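Local coordinates for protein acetaldehyde dehydrogenase (Acetylating) (Geobacillus thermoglucosidasius, PDB 5J78) that probably catalyses the reversible, NAD- and CoA-dependent oxidation of acetaldehyde to acetyl-CoA as an acetylating member of the aldehyde dehydrogenase family, at residues A[59-64]-A[185-190]; A[243-248]-A[385-390]; A[278-283]-A[369-374]. All blocks are in the same frame, centred on the assembly; numbering follows the deposited sequence.

Contact 1 of 3, residues A[59-64]-A[185-190]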
ATOM      1  N   ASP A  59     -25.352   9.182  34.624  1.00 18.09           N
ATOM      2  CA  ASP A  59     -25.860  10.540  34.481  1.00 21.45           C
ATOM      3  C   ASP A  59     -25.154  11.531  35.423  1.00 25.92           C
ATOM      4  O   ASP A  59     -24.940  12.679  35.047  1.00 24.73           O
ATOM      5  CB  ASP A  59     -27.369  10.587  34.713  1.00 30.26           C
ATOM      6  CG  ASP A  59     -28.164   9.943  33.569  1.00 34.49           C
ATOM      7  OD1 ASP A  59     -27.585   9.629  32.504  1.00 24.98           O
ATOM      8  OD2 ASP A  59     -29.384   9.783  33.730  1.00 23.16           O
ATOM      9  N   LYS A  60     -24.780  11.093  36.624  1.00 20.00           N
ATOM     10  CA  LYS A  60     -24.001  11.945  37.528  1.00 25.27           C
ATOM     11  C   LYS A  60     -22.631  12.302  36.933  1.00 24.88           C
ATOM     12  O   LYS A  60     -22.184  13.445  37.034  1.00 25.28           O
ATOM     13  CB  LYS A  60     -23.809  11.264  38.883  1.00 25.10           C
ATOM     14  CG  LYS A  60     -25.030  11.331  39.779  1.00 55.90           C
ATOM     15  CD  LYS A  60     -24.830  10.525  41.059  1.00 60.76           C
ATOM     16  CE  LYS A  60     -26.132  10.388  41.859  1.00 64.58           C
ATOM     17  NZ  LYS A  60     -26.554  11.646  42.550  1.00 75.65           N
ATOM     18  N   ILE A  61     -21.963  11.318  36.328  1.00 21.69           N
ATOM     19  CA  ILE A  61     -20.691  11.564  35.648  1.00 18.97           C
ATOM     20  C   ILE A  61     -20.867  12.590  34.517  1.00 20.26           C
ATOM     21  O   ILE A  61     -20.101  13.556  34.420  1.00 18.13           O
ATOM     22  CB  ILE A  61     -20.094  10.249  35.099  1.00 25.55           C
ATOM     23  CG1 ILE A  61     -19.727   9.350  36.293  1.00 20.10           C
ATOM     24  CG2 ILE A  61     -18.859  10.535  34.189  1.00 19.62           C
ATOM     25  CD1 ILE A  61     -19.434   7.918  35.965  1.00 24.72           C
ATOM     26  N   VAL A  62     -21.886  12.404  33.683  1.00 18.27           N
ATOM     27  CA  VAL A  62     -22.083  13.304  32.537  1.00 20.35           C
ATOM     28  C   VAL A  62     -22.351  14.741  33.018  1.00 26.34           C
ATOM     29  O   VAL A  62     -21.864  15.726  32.428  1.00 20.43           O
ATOM     30  CB  VAL A  62     -23.232  12.816  31.638  1.00 15.12           C
ATOM     31  CG1 VAL A  62     -23.536  13.808  30.538  1.00 18.54           C
ATOM     32  CG2 VAL A  62     -22.898  11.404  31.030  1.00 21.46           C
ATOM     33  N   GLU A  63     -23.125  14.849  34.092  1.00 17.88           N
ATOM     34  CA  GLU A  63     -23.500  16.137  34.646  1.00 21.05           C
ATOM     35  C   GLU A  63     -22.267  16.876  35.185  1.00 18.17           C
ATOM     36  O   GLU A  63     -22.097  18.062  34.928  1.00 19.87           O
ATOM     37  CB  GLU A  63     -24.536  15.960  35.755  1.00 23.85           C
ATOM     38  CG  GLU A  63     -24.828  17.239  36.517  1.00 37.65           C
ATOM     39  CD  GLU A  63     -25.848  17.030  37.605  1.00 48.29           C
ATOM     40  OE1 GLU A  63     -25.641  16.131  38.452  1.00 59.07           O
ATOM     41  OE2 GLU A  63     -26.860  17.751  37.593  1.00 49.41           O
ATOM     42  N   SER A  64     -21.417  16.155  35.914  1.00 24.53           N
ATOM     43  CA  SER A  64     -20.185  16.711  36.447  1.00 20.47           C
ATOM     44  C   SER A  64     -19.272  17.181  35.318  1.00 26.95           C
ATOM     45  O   SER A  64     -18.651  18.234  35.419  1.00 20.26           O
ATOM     46  CB  SER A  64     -19.467  15.678  37.317  1.00 18.00           C
ATOM     47  OG  SER A  64     -18.193  16.151  37.734  1.00 28.78           O
ATOM     48  N   GLU A 185     -13.933  11.700  36.827  1.00 21.50           N
ATOM     49  CA  GLU A 185     -13.372  11.005  37.985  1.00 18.51           C
ATOM     50  C   GLU A 185     -13.984  11.468  39.309  1.00 27.68           C
ATOM     51  O   GLU A 185     -14.326  10.657  40.174  1.00 30.53           O
ATOM     52  CB  GLU A 185     -11.864  11.188  38.035  1.00 23.46           C
ATOM     53  CG  GLU A 185     -11.118  10.105  37.300  1.00 35.61           C
ATOM     54  CD  GLU A 185      -9.618  10.145  37.531  1.00 40.50           C
ATOM     55  OE1 GLU A 185      -9.188  10.058  38.704  1.00 50.39           O
ATOM     56  OE2 GLU A 185      -8.869  10.246  36.533  1.00 32.21           O
ATOM     57  N   ARG A 186     -14.116  12.777  39.461  1.00 24.05           N
ATOM     58  CA  ARG A 186     -14.729  13.363  40.648  1.00 33.43           C
ATOM     59  C   ARG A 186     -16.097  12.763  40.954  1.00 38.13           C
ATOM     60  O   ARG A 186     -16.472  12.617  42.115  1.00 33.77           O
ATOM     61  CB  ARG A 186     -14.877  14.875  40.470  1.00 31.19           C
ATOM     62  CG  ARG A 186     -13.963  15.728  41.333  1.00 53.84           C
ATOM     63  CD  ARG A 186     -14.271  17.216  41.153  1.00 54.63           C
ATOM     64  NE  ARG A 186     -13.610  17.757  39.964  1.00 56.44           N
ATOM     65  CZ  ARG A 186     -14.205  18.451  38.993  1.00 49.78           C
ATOM     66  NH1 ARG A 186     -15.504  18.743  39.026  1.00 59.68           N
ATOM     67  NH2 ARG A 186     -13.477  18.869  37.975  1.00 35.12           N
ATOM     68  N   ALA A 187     -16.856  12.435  39.914  1.00 24.24           N
ATOM     69  CA  ALA A 187     -18.183  11.866  40.113  1.00 23.23           C
ATOM     70  C   ALA A 187     -18.210  10.330  40.015  1.00 22.39           C
ATOM     71  O   ALA A 187     -19.275   9.740  39.867  1.00 26.12           O
ATOM     72  CB  ALA A 187     -19.142  12.463  39.117  1.00 22.18           C
ATOM     73  N   GLY A 188     -17.048   9.698  40.075  1.00 24.70           N
ATOM     74  CA  GLY A 188     -16.977   8.243  40.165  1.00 24.84           C
ATOM     75  C   GLY A 188     -16.410   7.491  38.968  1.00 32.11           C
ATOM     76  O   GLY A 188     -16.213   6.264  39.025  1.00 28.32           O
ATOM     77  N   ALA A 189     -16.143   8.192  37.876  1.00 21.73           N
ATOM     78  CA  ALA A 189     -15.650   7.513  36.680  1.00 18.98           C
ATOM     79  C   ALA A 189     -14.273   6.888  36.954  1.00 25.44           C
ATOM     80  O   ALA A 189     -13.530   7.371  37.817  1.00 29.15           O
ATOM     81  CB  ALA A 189     -15.575   8.483  35.509  1.00 23.84           C
ATOM     82  N   PRO A 190     -13.927   5.810  36.232  1.00 26.67           N
ATOM     83  CA  PRO A 190     -12.587   5.207  36.315  1.00 20.29           C
ATOM     84  C   PRO A 190     -11.494   6.033  35.622  1.00 22.64           C
ATOM     85  O   PRO A 190     -11.764   6.753  34.645  1.00 17.83           O
ATOM     86  CB  PRO A 190     -12.773   3.871  35.588  1.00 24.61           C
ATOM     87  CG  PRO A 190     -13.843   4.156  34.606  1.00 22.42           C
ATOM     88  CD  PRO A 190     -14.804   5.036  35.338  1.00 24.82           C
TER
HETATM   89  O   HOH W   1     -17.662  19.499  37.833  1.00 33.74           O
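A water links S64 and R186: it accepts a hydrogen bond from NH1 of R186, lying in the guanidinium plane at its edge, and donates one to the main-chain O of S64, 2.9 Å away. S64 OG, anti to the backbone N (chi1 174°), bonds to the carbonyl of A183 in helix 170-186 and stays 4.0 Å from R186 NH1. The rest of the contact is mainly van der Waals packing against the chain reversal at the end of that helix. The CB of A187 sits over a turn of helix 55-84, 3.7 Å from S64 CB and 3.8 Å from the carbonyl O of K60. Beside it, I61 reaches in with its longer branch: CG1 comes within 3.6 Å of A187 O, and CD1 rests against A189, 3.9 Å from its CB and close to its amide N. I61 also touches L50 of helix 28-51 and V155 of helix 143-156, so it fills a seam where several helices converge. An alanine here would lack both the CD1 that covers A189 and the CG1 beside A187 O, and would probably leave a gap between helix 55-84 and the turn. That turn is a Schellman motif: A189 N bonds back to A184 O and G188 N to E185 O, while G188, at phi 112°, is the C-prime residue, where a side chain would collide with the preceding carbonyl. The arrangement is a Schellman-capped helix end packed on the flank of a neighbouring helix.

Contact 2 of 3, residues A[243-248]-A[385-390]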
ATOM      1  N   ASN A 243     -19.963  24.908   2.323  1.00 19.81           N
ATOM      2  CA  ASN A 243     -19.752  26.081   1.497  1.00 18.99           C
ATOM      3  C   ASN A 243     -21.104  26.706   1.317  1.00 23.46           C
ATOM      4  O   ASN A 243     -21.654  26.705   0.224  1.00 18.65           O
ATOM      5  CB  ASN A 243     -19.127  25.752   0.149  1.00 14.07           C
ATOM      6  CG  ASN A 243     -18.745  27.013  -0.624  1.00 28.41           C
ATOM      7  OD1 ASN A 243     -18.478  28.035  -0.020  1.00 20.27           O
ATOM      8  ND2 ASN A 243     -18.726  26.945  -1.948  1.00 21.56           N
ATOM      9  N   VAL A 244     -21.622  27.233   2.420  1.00 22.13           N
ATOM     10  CA  VAL A 244     -23.055  27.468   2.575  1.00 21.16           C
ATOM     11  C   VAL A 244     -23.583  28.682   1.812  1.00 21.25           C
ATOM     12  O   VAL A 244     -23.183  29.813   2.092  1.00 22.68           O
ATOM     13  CB  VAL A 244     -23.407  27.650   4.040  1.00 21.89           C
ATOM     14  CG1 VAL A 244     -24.905  27.955   4.211  1.00 26.17           C
ATOM     15  CG2 VAL A 244     -22.999  26.413   4.832  1.00 18.22           C
ATOM     16  N   PRO A 245     -24.496  28.443   0.853  1.00 23.77           N
ATOM     17  CA  PRO A 245     -25.161  29.545   0.159  1.00 19.05           C
ATOM     18  C   PRO A 245     -26.435  29.931   0.876  1.00 21.89           C
ATOM     19  O   PRO A 245     -27.136  29.038   1.357  1.00 17.79           O
ATOM     20  CB  PRO A 245     -25.447  28.956  -1.219  1.00 24.42           C
ATOM     21  CG  PRO A 245     -25.727  27.497  -0.921  1.00 25.09           C
ATOM     22  CD  PRO A 245     -24.796  27.139   0.218  1.00 28.19           C
ATOM     23  N   VAL A 246     -26.726  31.228   0.955  1.00 19.13           N
ATOM     24  CA  VAL A 246     -27.935  31.699   1.615  1.00 22.04           C
ATOM     25  C   VAL A 246     -28.701  32.631   0.687  1.00 26.40           C
ATOM     26  O   VAL A 246     -28.153  33.607   0.159  1.00 26.85           O
ATOM     27  CB  VAL A 246     -27.621  32.408   2.956  1.00 23.95           C
ATOM     28  CG1 VAL A 246     -28.903  32.897   3.634  1.00 22.80           C
ATOM     29  CG2 VAL A 246     -26.902  31.471   3.870  1.00 25.65           C
ATOM     30  N   TYR A 247     -29.975  32.301   0.490  1.00 24.32           N
ATOM     31  CA  TYR A 247     -30.882  33.049  -0.402  1.00 22.54           C
ATOM     32  C   TYR A 247     -31.689  34.059   0.396  1.00 23.77           C
ATOM     33  O   TYR A 247     -32.371  33.681   1.349  1.00 25.52           O
ATOM     34  CB  TYR A 247     -31.816  32.070  -1.124  1.00 28.40           C
ATOM     35  CG  TYR A 247     -32.851  32.663  -2.058  1.00 35.42           C
ATOM     36  CD1 TYR A 247     -32.560  33.760  -2.869  1.00 35.34           C
ATOM     37  CD2 TYR A 247     -34.126  32.096  -2.157  1.00 27.98           C
ATOM     38  CE1 TYR A 247     -33.523  34.291  -3.736  1.00 28.41           C
ATOM     39  CE2 TYR A 247     -35.085  32.618  -3.018  1.00 33.19           C
ATOM     40  CZ  TYR A 247     -34.775  33.713  -3.808  1.00 36.37           C
ATOM     41  OH  TYR A 247     -35.726  34.224  -4.663  1.00 43.46           O
ATOM     42  N   ILE A 248     -31.602  35.341   0.031  1.00 20.72           N
ATOM     43  CA  ILE A 248     -32.501  36.346   0.601  1.00 34.21           C
ATOM     44  C   ILE A 248     -33.542  36.665  -0.465  1.00 23.33           C
ATOM     45  O   ILE A 248     -33.250  37.303  -1.473  1.00 25.31           O
ATOM     46  CB  ILE A 248     -31.783  37.644   1.059  1.00 28.20           C
ATOM     47  CG1 ILE A 248     -30.599  37.318   1.975  1.00 30.17           C
ATOM     48  CG2 ILE A 248     -32.780  38.565   1.803  1.00 20.09           C
ATOM     49  CD1 ILE A 248     -29.739  38.529   2.372  1.00 24.83           C
ATOM     50  N   LYS A 385     -24.559  25.143  -7.716  1.00 31.12           N
ATOM     51  CA  LYS A 385     -23.158  25.293  -8.148  1.00 27.55           C
ATOM     52  C   LYS A 385     -22.171  25.579  -7.007  1.00 23.03           C
ATOM     53  O   LYS A 385     -21.040  25.090  -7.011  1.00 22.15           O
ATOM     54  CB  LYS A 385     -23.048  26.418  -9.172  1.00 31.92           C
ATOM     55  CG  LYS A 385     -23.569  26.093 -10.567  1.00 41.78           C
ATOM     56  CD  LYS A 385     -22.928  27.035 -11.591  1.00 61.06           C
ATOM     57  CE  LYS A 385     -23.570  26.936 -12.969  1.00 63.07           C
ATOM     58  NZ  LYS A 385     -24.893  27.620 -13.007  1.00 65.79           N
ATOM     59  N   LEU A 386     -22.586  26.413  -6.057  1.00 22.75           N
ATOM     60  CA  LEU A 386     -21.766  26.700  -4.885  1.00 23.06           C
ATOM     61  C   LEU A 386     -21.552  25.446  -4.014  1.00 18.35           C
ATOM     62  O   LEU A 386     -20.443  25.196  -3.546  1.00 19.69           O
ATOM     63  CB  LEU A 386     -22.415  27.831  -4.084  1.00 24.56           C
ATOM     64  CG  LEU A 386     -22.334  29.160  -4.860  1.00 17.25           C
ATOM     65  CD1 LEU A 386     -23.429  30.140  -4.477  1.00 23.53           C
ATOM     66  CD2 LEU A 386     -20.976  29.787  -4.685  1.00 22.72           C
ATOM     67  N   LEU A 387     -22.600  24.648  -3.821  1.00 20.24           N
ATOM     68  CA  LEU A 387     -22.476  23.418  -3.038  1.00 19.22           C
ATOM     69  C   LEU A 387     -21.487  22.472  -3.700  1.00 23.70           C
ATOM     70  O   LEU A 387     -20.696  21.826  -3.028  1.00 25.49           O
ATOM     71  CB  LEU A 387     -23.825  22.757  -2.868  1.00 16.95           C
ATOM     72  CG  LEU A 387     -24.766  23.546  -1.970  1.00 18.48           C
ATOM     73  CD1 LEU A 387     -26.135  22.942  -2.046  1.00 20.49           C
ATOM     74  CD2 LEU A 387     -24.269  23.618  -0.509  1.00 20.40           C
ATOM     75  N   GLU A 388     -21.500  22.434  -5.026  1.00 24.20           N
ATOM     76  CA  GLU A 388     -20.577  21.582  -5.757  1.00 19.85           C
ATOM     77  C   GLU A 388     -19.121  22.017  -5.601  1.00 28.41           C
ATOM     78  O   GLU A 388     -18.218  21.204  -5.778  1.00 27.44           O
ATOM     79  CB  GLU A 388     -20.995  21.537  -7.228  1.00 23.88           C
ATOM     80  CG  GLU A 388     -22.329  20.818  -7.371  1.00 36.77           C
ATOM     81  CD  GLU A 388     -22.927  20.849  -8.762  1.00 57.26           C
ATOM     82  OE1 GLU A 388     -22.578  21.749  -9.562  1.00 67.10           O
ATOM     83  OE2 GLU A 388     -23.766  19.963  -9.044  1.00 45.41           O
ATOM     84  N   VAL A 389     -18.880  23.276  -5.235  1.00 24.53           N
ATOM     85  CA  VAL A 389     -17.515  23.696  -4.866  1.00 28.35           C
ATOM     86  C   VAL A 389     -17.231  23.436  -3.369  1.00 28.66           C
ATOM     87  O   VAL A 389     -16.896  24.355  -2.622  1.00 56.28           O
ATOM     88  CB  VAL A 389     -17.263  25.214  -5.172  1.00 30.32           C
ATOM     89  CG1 VAL A 389     -15.776  25.533  -5.124  1.00 31.29           C
ATOM     90  CG2 VAL A 389     -17.797  25.592  -6.530  1.00 32.42           C
ATOM     91  N   GLY A 390     -17.408  22.206  -2.916  1.00 30.42           N
ATOM     92  CA  GLY A 390     -16.990  21.824  -1.571  1.00 26.60           C
ATOM     93  C   GLY A 390     -17.970  22.087  -0.433  1.00 19.61           C
ATOM     94  O   GLY A 390     -17.541  22.414   0.674  1.00 24.52           O
TER
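The chain entering strand 244-248 passes against the C-terminal end of helix 376-388, N243 and L387 having their CA atoms 5.9 Å apart, in the helix-on-sheet packing of a parallel alpha/beta domain, as in the catalytic domain of aldehyde dehydrogenases. P245 supplies the apolar part. Its CD lies 3.6 Å from CD2 of L387, the two side chains crossing at about a right angle, and its CB meets CD1 of L386 at 4.0 Å. L386 also touches L280 on the adjoining strand, and L387 touches V396 on the other neighbour, which spreads the helix end over three strands. The CG of N243 is anti to the backbone N (chi1 -172°), which carries the buried amide to the carbonyls at the helix end, just before V389, the centre of an inverse gamma turn. N243 ND2 also bonds to the carbonyl of S360, tying the helix end to a loop. L386 O accepts two N-H groups, the amide of V389 and N243 ND2, and they approach from opposite faces of the carbonyl plane. The ND2 bond to L386 O is 2.9 Å long but bent, with an N-H...O angle of 141° and the donor above the carbonyl plane.

Contact 3 of 3, residues A[278-283]-A[369-374]. Unlike the reference sequence in segment 369-374: I372 (reference Thr).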
ATOM      1  N   ALA A 278     -21.777  32.682   0.876  1.00 18.76           N
ATOM      2  CA  ALA A 278     -22.242  33.452  -0.269  1.00 18.57           C
ATOM      3  C   ALA A 278     -23.690  33.813  -0.046  1.00 24.34           C
ATOM      4  O   ALA A 278     -24.470  32.991   0.424  1.00 23.98           O
ATOM      5  CB  ALA A 278     -22.071  32.670  -1.570  1.00 22.06           C
ATOM      6  N   LEU A 279     -24.038  35.063  -0.335  1.00 23.76           N
ATOM      7  CA  LEU A 279     -25.429  35.479  -0.301  1.00 19.26           C
ATOM      8  C   LEU A 279     -25.933  35.542  -1.727  1.00 18.21           C
ATOM      9  O   LEU A 279     -25.223  35.997  -2.620  1.00 23.79           O
ATOM     10  CB  LEU A 279     -25.604  36.834   0.377  1.00 23.90           C
ATOM     11  CG  LEU A 279     -25.127  36.968   1.816  1.00 24.33           C
ATOM     12  CD1 LEU A 279     -25.466  38.381   2.294  1.00 26.49           C
ATOM     13  CD2 LEU A 279     -25.764  35.923   2.709  1.00 19.51           C
ATOM     14  N   LEU A 280     -27.156  35.065  -1.926  1.00 22.94           N
ATOM     15  CA  LEU A 280     -27.847  35.145  -3.210  1.00 21.82           C
ATOM     16  C   LEU A 280     -29.037  36.069  -2.981  1.00 27.04           C
ATOM     17  O   LEU A 280     -29.883  35.774  -2.133  1.00 28.24           O
ATOM     18  CB  LEU A 280     -28.296  33.758  -3.686  1.00 28.50           C
ATOM     19  CG  LEU A 280     -27.353  32.599  -3.360  1.00 26.44           C
ATOM     20  CD1 LEU A 280     -28.019  31.306  -3.775  1.00 30.60           C
ATOM     21  CD2 LEU A 280     -26.000  32.743  -4.045  1.00 26.04           C
ATOM     22  N   VAL A 281     -29.094  37.196  -3.692  1.00 26.06           N
ATOM     23  CA  VAL A 281     -30.067  38.240  -3.358  1.00 31.20           C
ATOM     24  C   VAL A 281     -30.938  38.645  -4.546  1.00 27.03           C
ATOM     25  O   VAL A 281     -30.446  38.886  -5.657  1.00 33.41           O
ATOM     26  CB  VAL A 281     -29.342  39.484  -2.787  1.00 40.38           C
ATOM     27  CG1 VAL A 281     -30.332  40.559  -2.367  1.00 31.58           C
ATOM     28  CG2 VAL A 281     -28.497  39.075  -1.599  1.00 31.55           C
ATOM     29  N   ASP A 282     -32.246  38.692  -4.297  1.00 28.72           N
ATOM     30  CA  ASP A 282     -33.212  39.084  -5.318  1.00 39.22           C
ATOM     31  C   ASP A 282     -32.875  40.513  -5.742  1.00 35.29           C
ATOM     32  O   ASP A 282     -32.643  41.371  -4.900  1.00 31.31           O
ATOM     33  CB  ASP A 282     -34.658  38.999  -4.792  1.00 33.33           C
ATOM     34  CG  ASP A 282     -35.313  37.646  -5.037  1.00 32.69           C
ATOM     35  OD1 ASP A 282     -34.772  36.824  -5.811  1.00 32.58           O
ATOM     36  OD2 ASP A 282     -36.398  37.427  -4.457  1.00 27.20           O
ATOM     37  N   GLU A 283     -32.813  40.741  -7.044  1.00 25.54           N
ATOM     38  CA  GLU A 283     -32.433  42.029  -7.580  1.00 34.92           C
ATOM     39  C   GLU A 283     -33.343  43.102  -7.021  1.00 38.33           C
ATOM     40  O   GLU A 283     -32.890  44.174  -6.644  1.00 31.77           O
ATOM     41  CB  GLU A 283     -32.488  42.011  -9.100  1.00 33.48           C
ATOM     42  CG  GLU A 283     -31.626  43.082  -9.740  1.00 59.11           C
ATOM     43  CD  GLU A 283     -31.737  43.096 -11.250  1.00 68.79           C
ATOM     44  OE1 GLU A 283     -32.784  42.655 -11.772  1.00 94.44           O
ATOM     45  OE2 GLU A 283     -30.777  43.546 -11.913  1.00 67.92           O
ATOM     46  N   ALA A 369     -19.214  36.296  -0.225  1.00 30.87           N
ATOM     47  CA  ALA A 369     -19.539  36.627  -1.621  1.00 26.56           C
ATOM     48  C   ALA A 369     -20.975  37.117  -1.714  1.00 23.89           C
ATOM     49  O   ALA A 369     -21.816  36.730  -0.907  1.00 30.49           O
ATOM     50  CB  ALA A 369     -19.332  35.432  -2.533  1.00 20.12           C
ATOM     51  N   PHE A 370     -21.251  37.959  -2.710  1.00 29.07           N
ATOM     52  CA  PHE A 370     -22.566  38.573  -2.888  1.00 24.98           C
ATOM     53  C   PHE A 370     -23.051  38.414  -4.326  1.00 25.19           C
ATOM     54  O   PHE A 370     -22.498  39.029  -5.240  1.00 27.73           O
ATOM     55  CB  PHE A 370     -22.498  40.062  -2.521  1.00 25.24           C
ATOM     56  CG  PHE A 370     -23.837  40.739  -2.429  1.00 26.08           C
ATOM     57  CD1 PHE A 370     -24.444  41.287  -3.550  1.00 28.74           C
ATOM     58  CD2 PHE A 370     -24.479  40.853  -1.215  1.00 21.83           C
ATOM     59  CE1 PHE A 370     -25.667  41.917  -3.455  1.00 31.64           C
ATOM     60  CE2 PHE A 370     -25.712  41.485  -1.119  1.00 32.23           C
ATOM     61  CZ  PHE A 370     -26.300  42.019  -2.235  1.00 22.58           C
ATOM     62  N   TYR A 371     -24.082  37.596  -4.518  1.00 24.69           N
ATOM     63  CA  TYR A 371     -24.605  37.305  -5.854  1.00 23.37           C
ATOM     64  C   TYR A 371     -25.991  37.887  -5.998  1.00 27.48           C
ATOM     65  O   TYR A 371     -26.846  37.725  -5.118  1.00 29.50           O
ATOM     66  CB  TYR A 371     -24.667  35.800  -6.137  1.00 27.21           C
ATOM     67  CG  TYR A 371     -23.338  35.088  -6.225  1.00 23.43           C
ATOM     68  CD1 TYR A 371     -22.703  34.620  -5.080  1.00 21.45           C
ATOM     69  CD2 TYR A 371     -22.741  34.844  -7.451  1.00 27.83           C
ATOM     70  CE1 TYR A 371     -21.488  33.945  -5.158  1.00 21.02           C
ATOM     71  CE2 TYR A 371     -21.532  34.172  -7.541  1.00 23.57           C
ATOM     72  CZ  TYR A 371     -20.910  33.726  -6.389  1.00 25.21           C
ATOM     73  OH  TYR A 371     -19.700  33.066  -6.471  1.00 26.24           O
ATOM     74  N   ILE A 372     -26.200  38.546  -7.133  1.00 24.23           N
ATOM     75  CA  ILE A 372     -27.505  39.076  -7.528  1.00 40.40           C
ATOM     76  C   ILE A 372     -28.252  38.049  -8.366  1.00 27.09           C
ATOM     77  O   ILE A 372     -27.684  37.487  -9.302  1.00 26.74           O
ATOM     78  CB  ILE A 372     -27.391  40.366  -8.384  1.00 30.52           C
ATOM     79  CG1 ILE A 372     -26.152  41.197  -8.024  1.00 43.58           C
ATOM     80  CG2 ILE A 372     -28.673  41.199  -8.269  1.00 35.53           C
ATOM     81  CD1 ILE A 372     -26.219  41.807  -6.704  1.00 36.80           C
ATOM     82  N   VAL A 373     -29.521  37.820  -8.058  1.00 25.30           N
ATOM     83  CA  VAL A 373     -30.303  36.853  -8.821  1.00 32.38           C
ATOM     84  C   VAL A 373     -31.651  37.458  -9.126  1.00 33.99           C
ATOM     85  O   VAL A 373     -32.101  38.351  -8.410  1.00 31.30           O
ATOM     86  CB  VAL A 373     -30.483  35.516  -8.067  1.00 32.44           C
ATOM     87  CG1 VAL A 373     -29.132  34.963  -7.658  1.00 36.67           C
ATOM     88  CG2 VAL A 373     -31.402  35.674  -6.855  1.00 25.93           C
ATOM     89  N   LYS A 374     -32.297  36.969 -10.182  1.00 44.20           N
ATOM     90  CA  LYS A 374     -33.582  37.525 -10.610  1.00 36.95           C
ATOM     91  C   LYS A 374     -34.724  36.961  -9.773  1.00 47.46           C
ATOM     92  O   LYS A 374     -35.648  37.692  -9.392  1.00 48.49           O
ATOM     93  CB  LYS A 374     -33.811  37.249 -12.092  1.00 33.10           C
ATOM     94  CG  LYS A 374     -33.220  38.295 -13.039  1.00 54.63           C
ATOM     95  CD  LYS A 374     -31.918  37.823 -13.693  1.00 57.27           C
ATOM     96  CE  LYS A 374     -32.134  36.591 -14.581  1.00 62.10           C
ATOM     97  NZ  LYS A 374     -31.080  36.443 -15.637  1.00 70.66           N
TER
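Two neighbouring strands of the seven-stranded parallel sheet, 276-282 and 367-373, run side by side here, their short segments inclined at 28°, in a sheet consistent with the catalytic domain of aldehyde dehydrogenases. Five backbone bonds, all 2.7 to 2.8 Å long, join them in the alternating pattern of parallel pairing: L279 N to A369 O, Y371 N to L279 O, V281 N to Y371 O, V373 N to V281 O and, past the last paired residues, E283 N to V373 O, the most bent at 136°. On the face carrying A278, L280 and D282, Y371 lies alongside L280, both pointing the same way, with CD2 of L280 3.9 Å from ring atom CD1. The edge of the same ring receives the CB of A278 at CE1, and L279 O lies in the ring plane. The phenol OH reaches on to the carbonyl of E352, while L382 of helix 376-388 packs on the side chain. On the other face V281 meets F370 obliquely, CG2 standing 3.7 Å from CE2; F370 also touches V290 and L293 of helix 286-295. CG of E283 lies 3.8 Å from CG2 of I372, near the end of the strands. D282 OD1 lies 3.7 Å from V373 CG2, while the buried carboxylate is held by neighbours beyond the pair: OD2 takes the amide of E250 and OD1 the hydroxyl of Y247. The chemistry thus divides by direction, backbone bonds fixing the strand register and apolar side chains seating helices on both faces, while the polar ends of D282 and Y371 are satisfied by groups beyond the two strands.

In the fold
Contact 1 closes first along the chain and stands apart, on the opposite side of the chain's centre; its centre is 42 Å from that of contact 2 and 50 Å from that of contact 3. The other two are neighbours, centres 11 Å apart, in the seven-stranded parallel sheet, with contact 3 nested inside the loop that contact 2 closes. Strand 244-248 pairs with 276-282, V246 O lying 2.7 Å from L280 N, and strand 367-373 leads directly into helix 376-388, which packs back over them. Contacts 2 and 3 therefore build one alpha/beta layer, consistent with the catalytic domain of the family, whereas contact 1 joins helices probably belonging to its cofactor-binding domain.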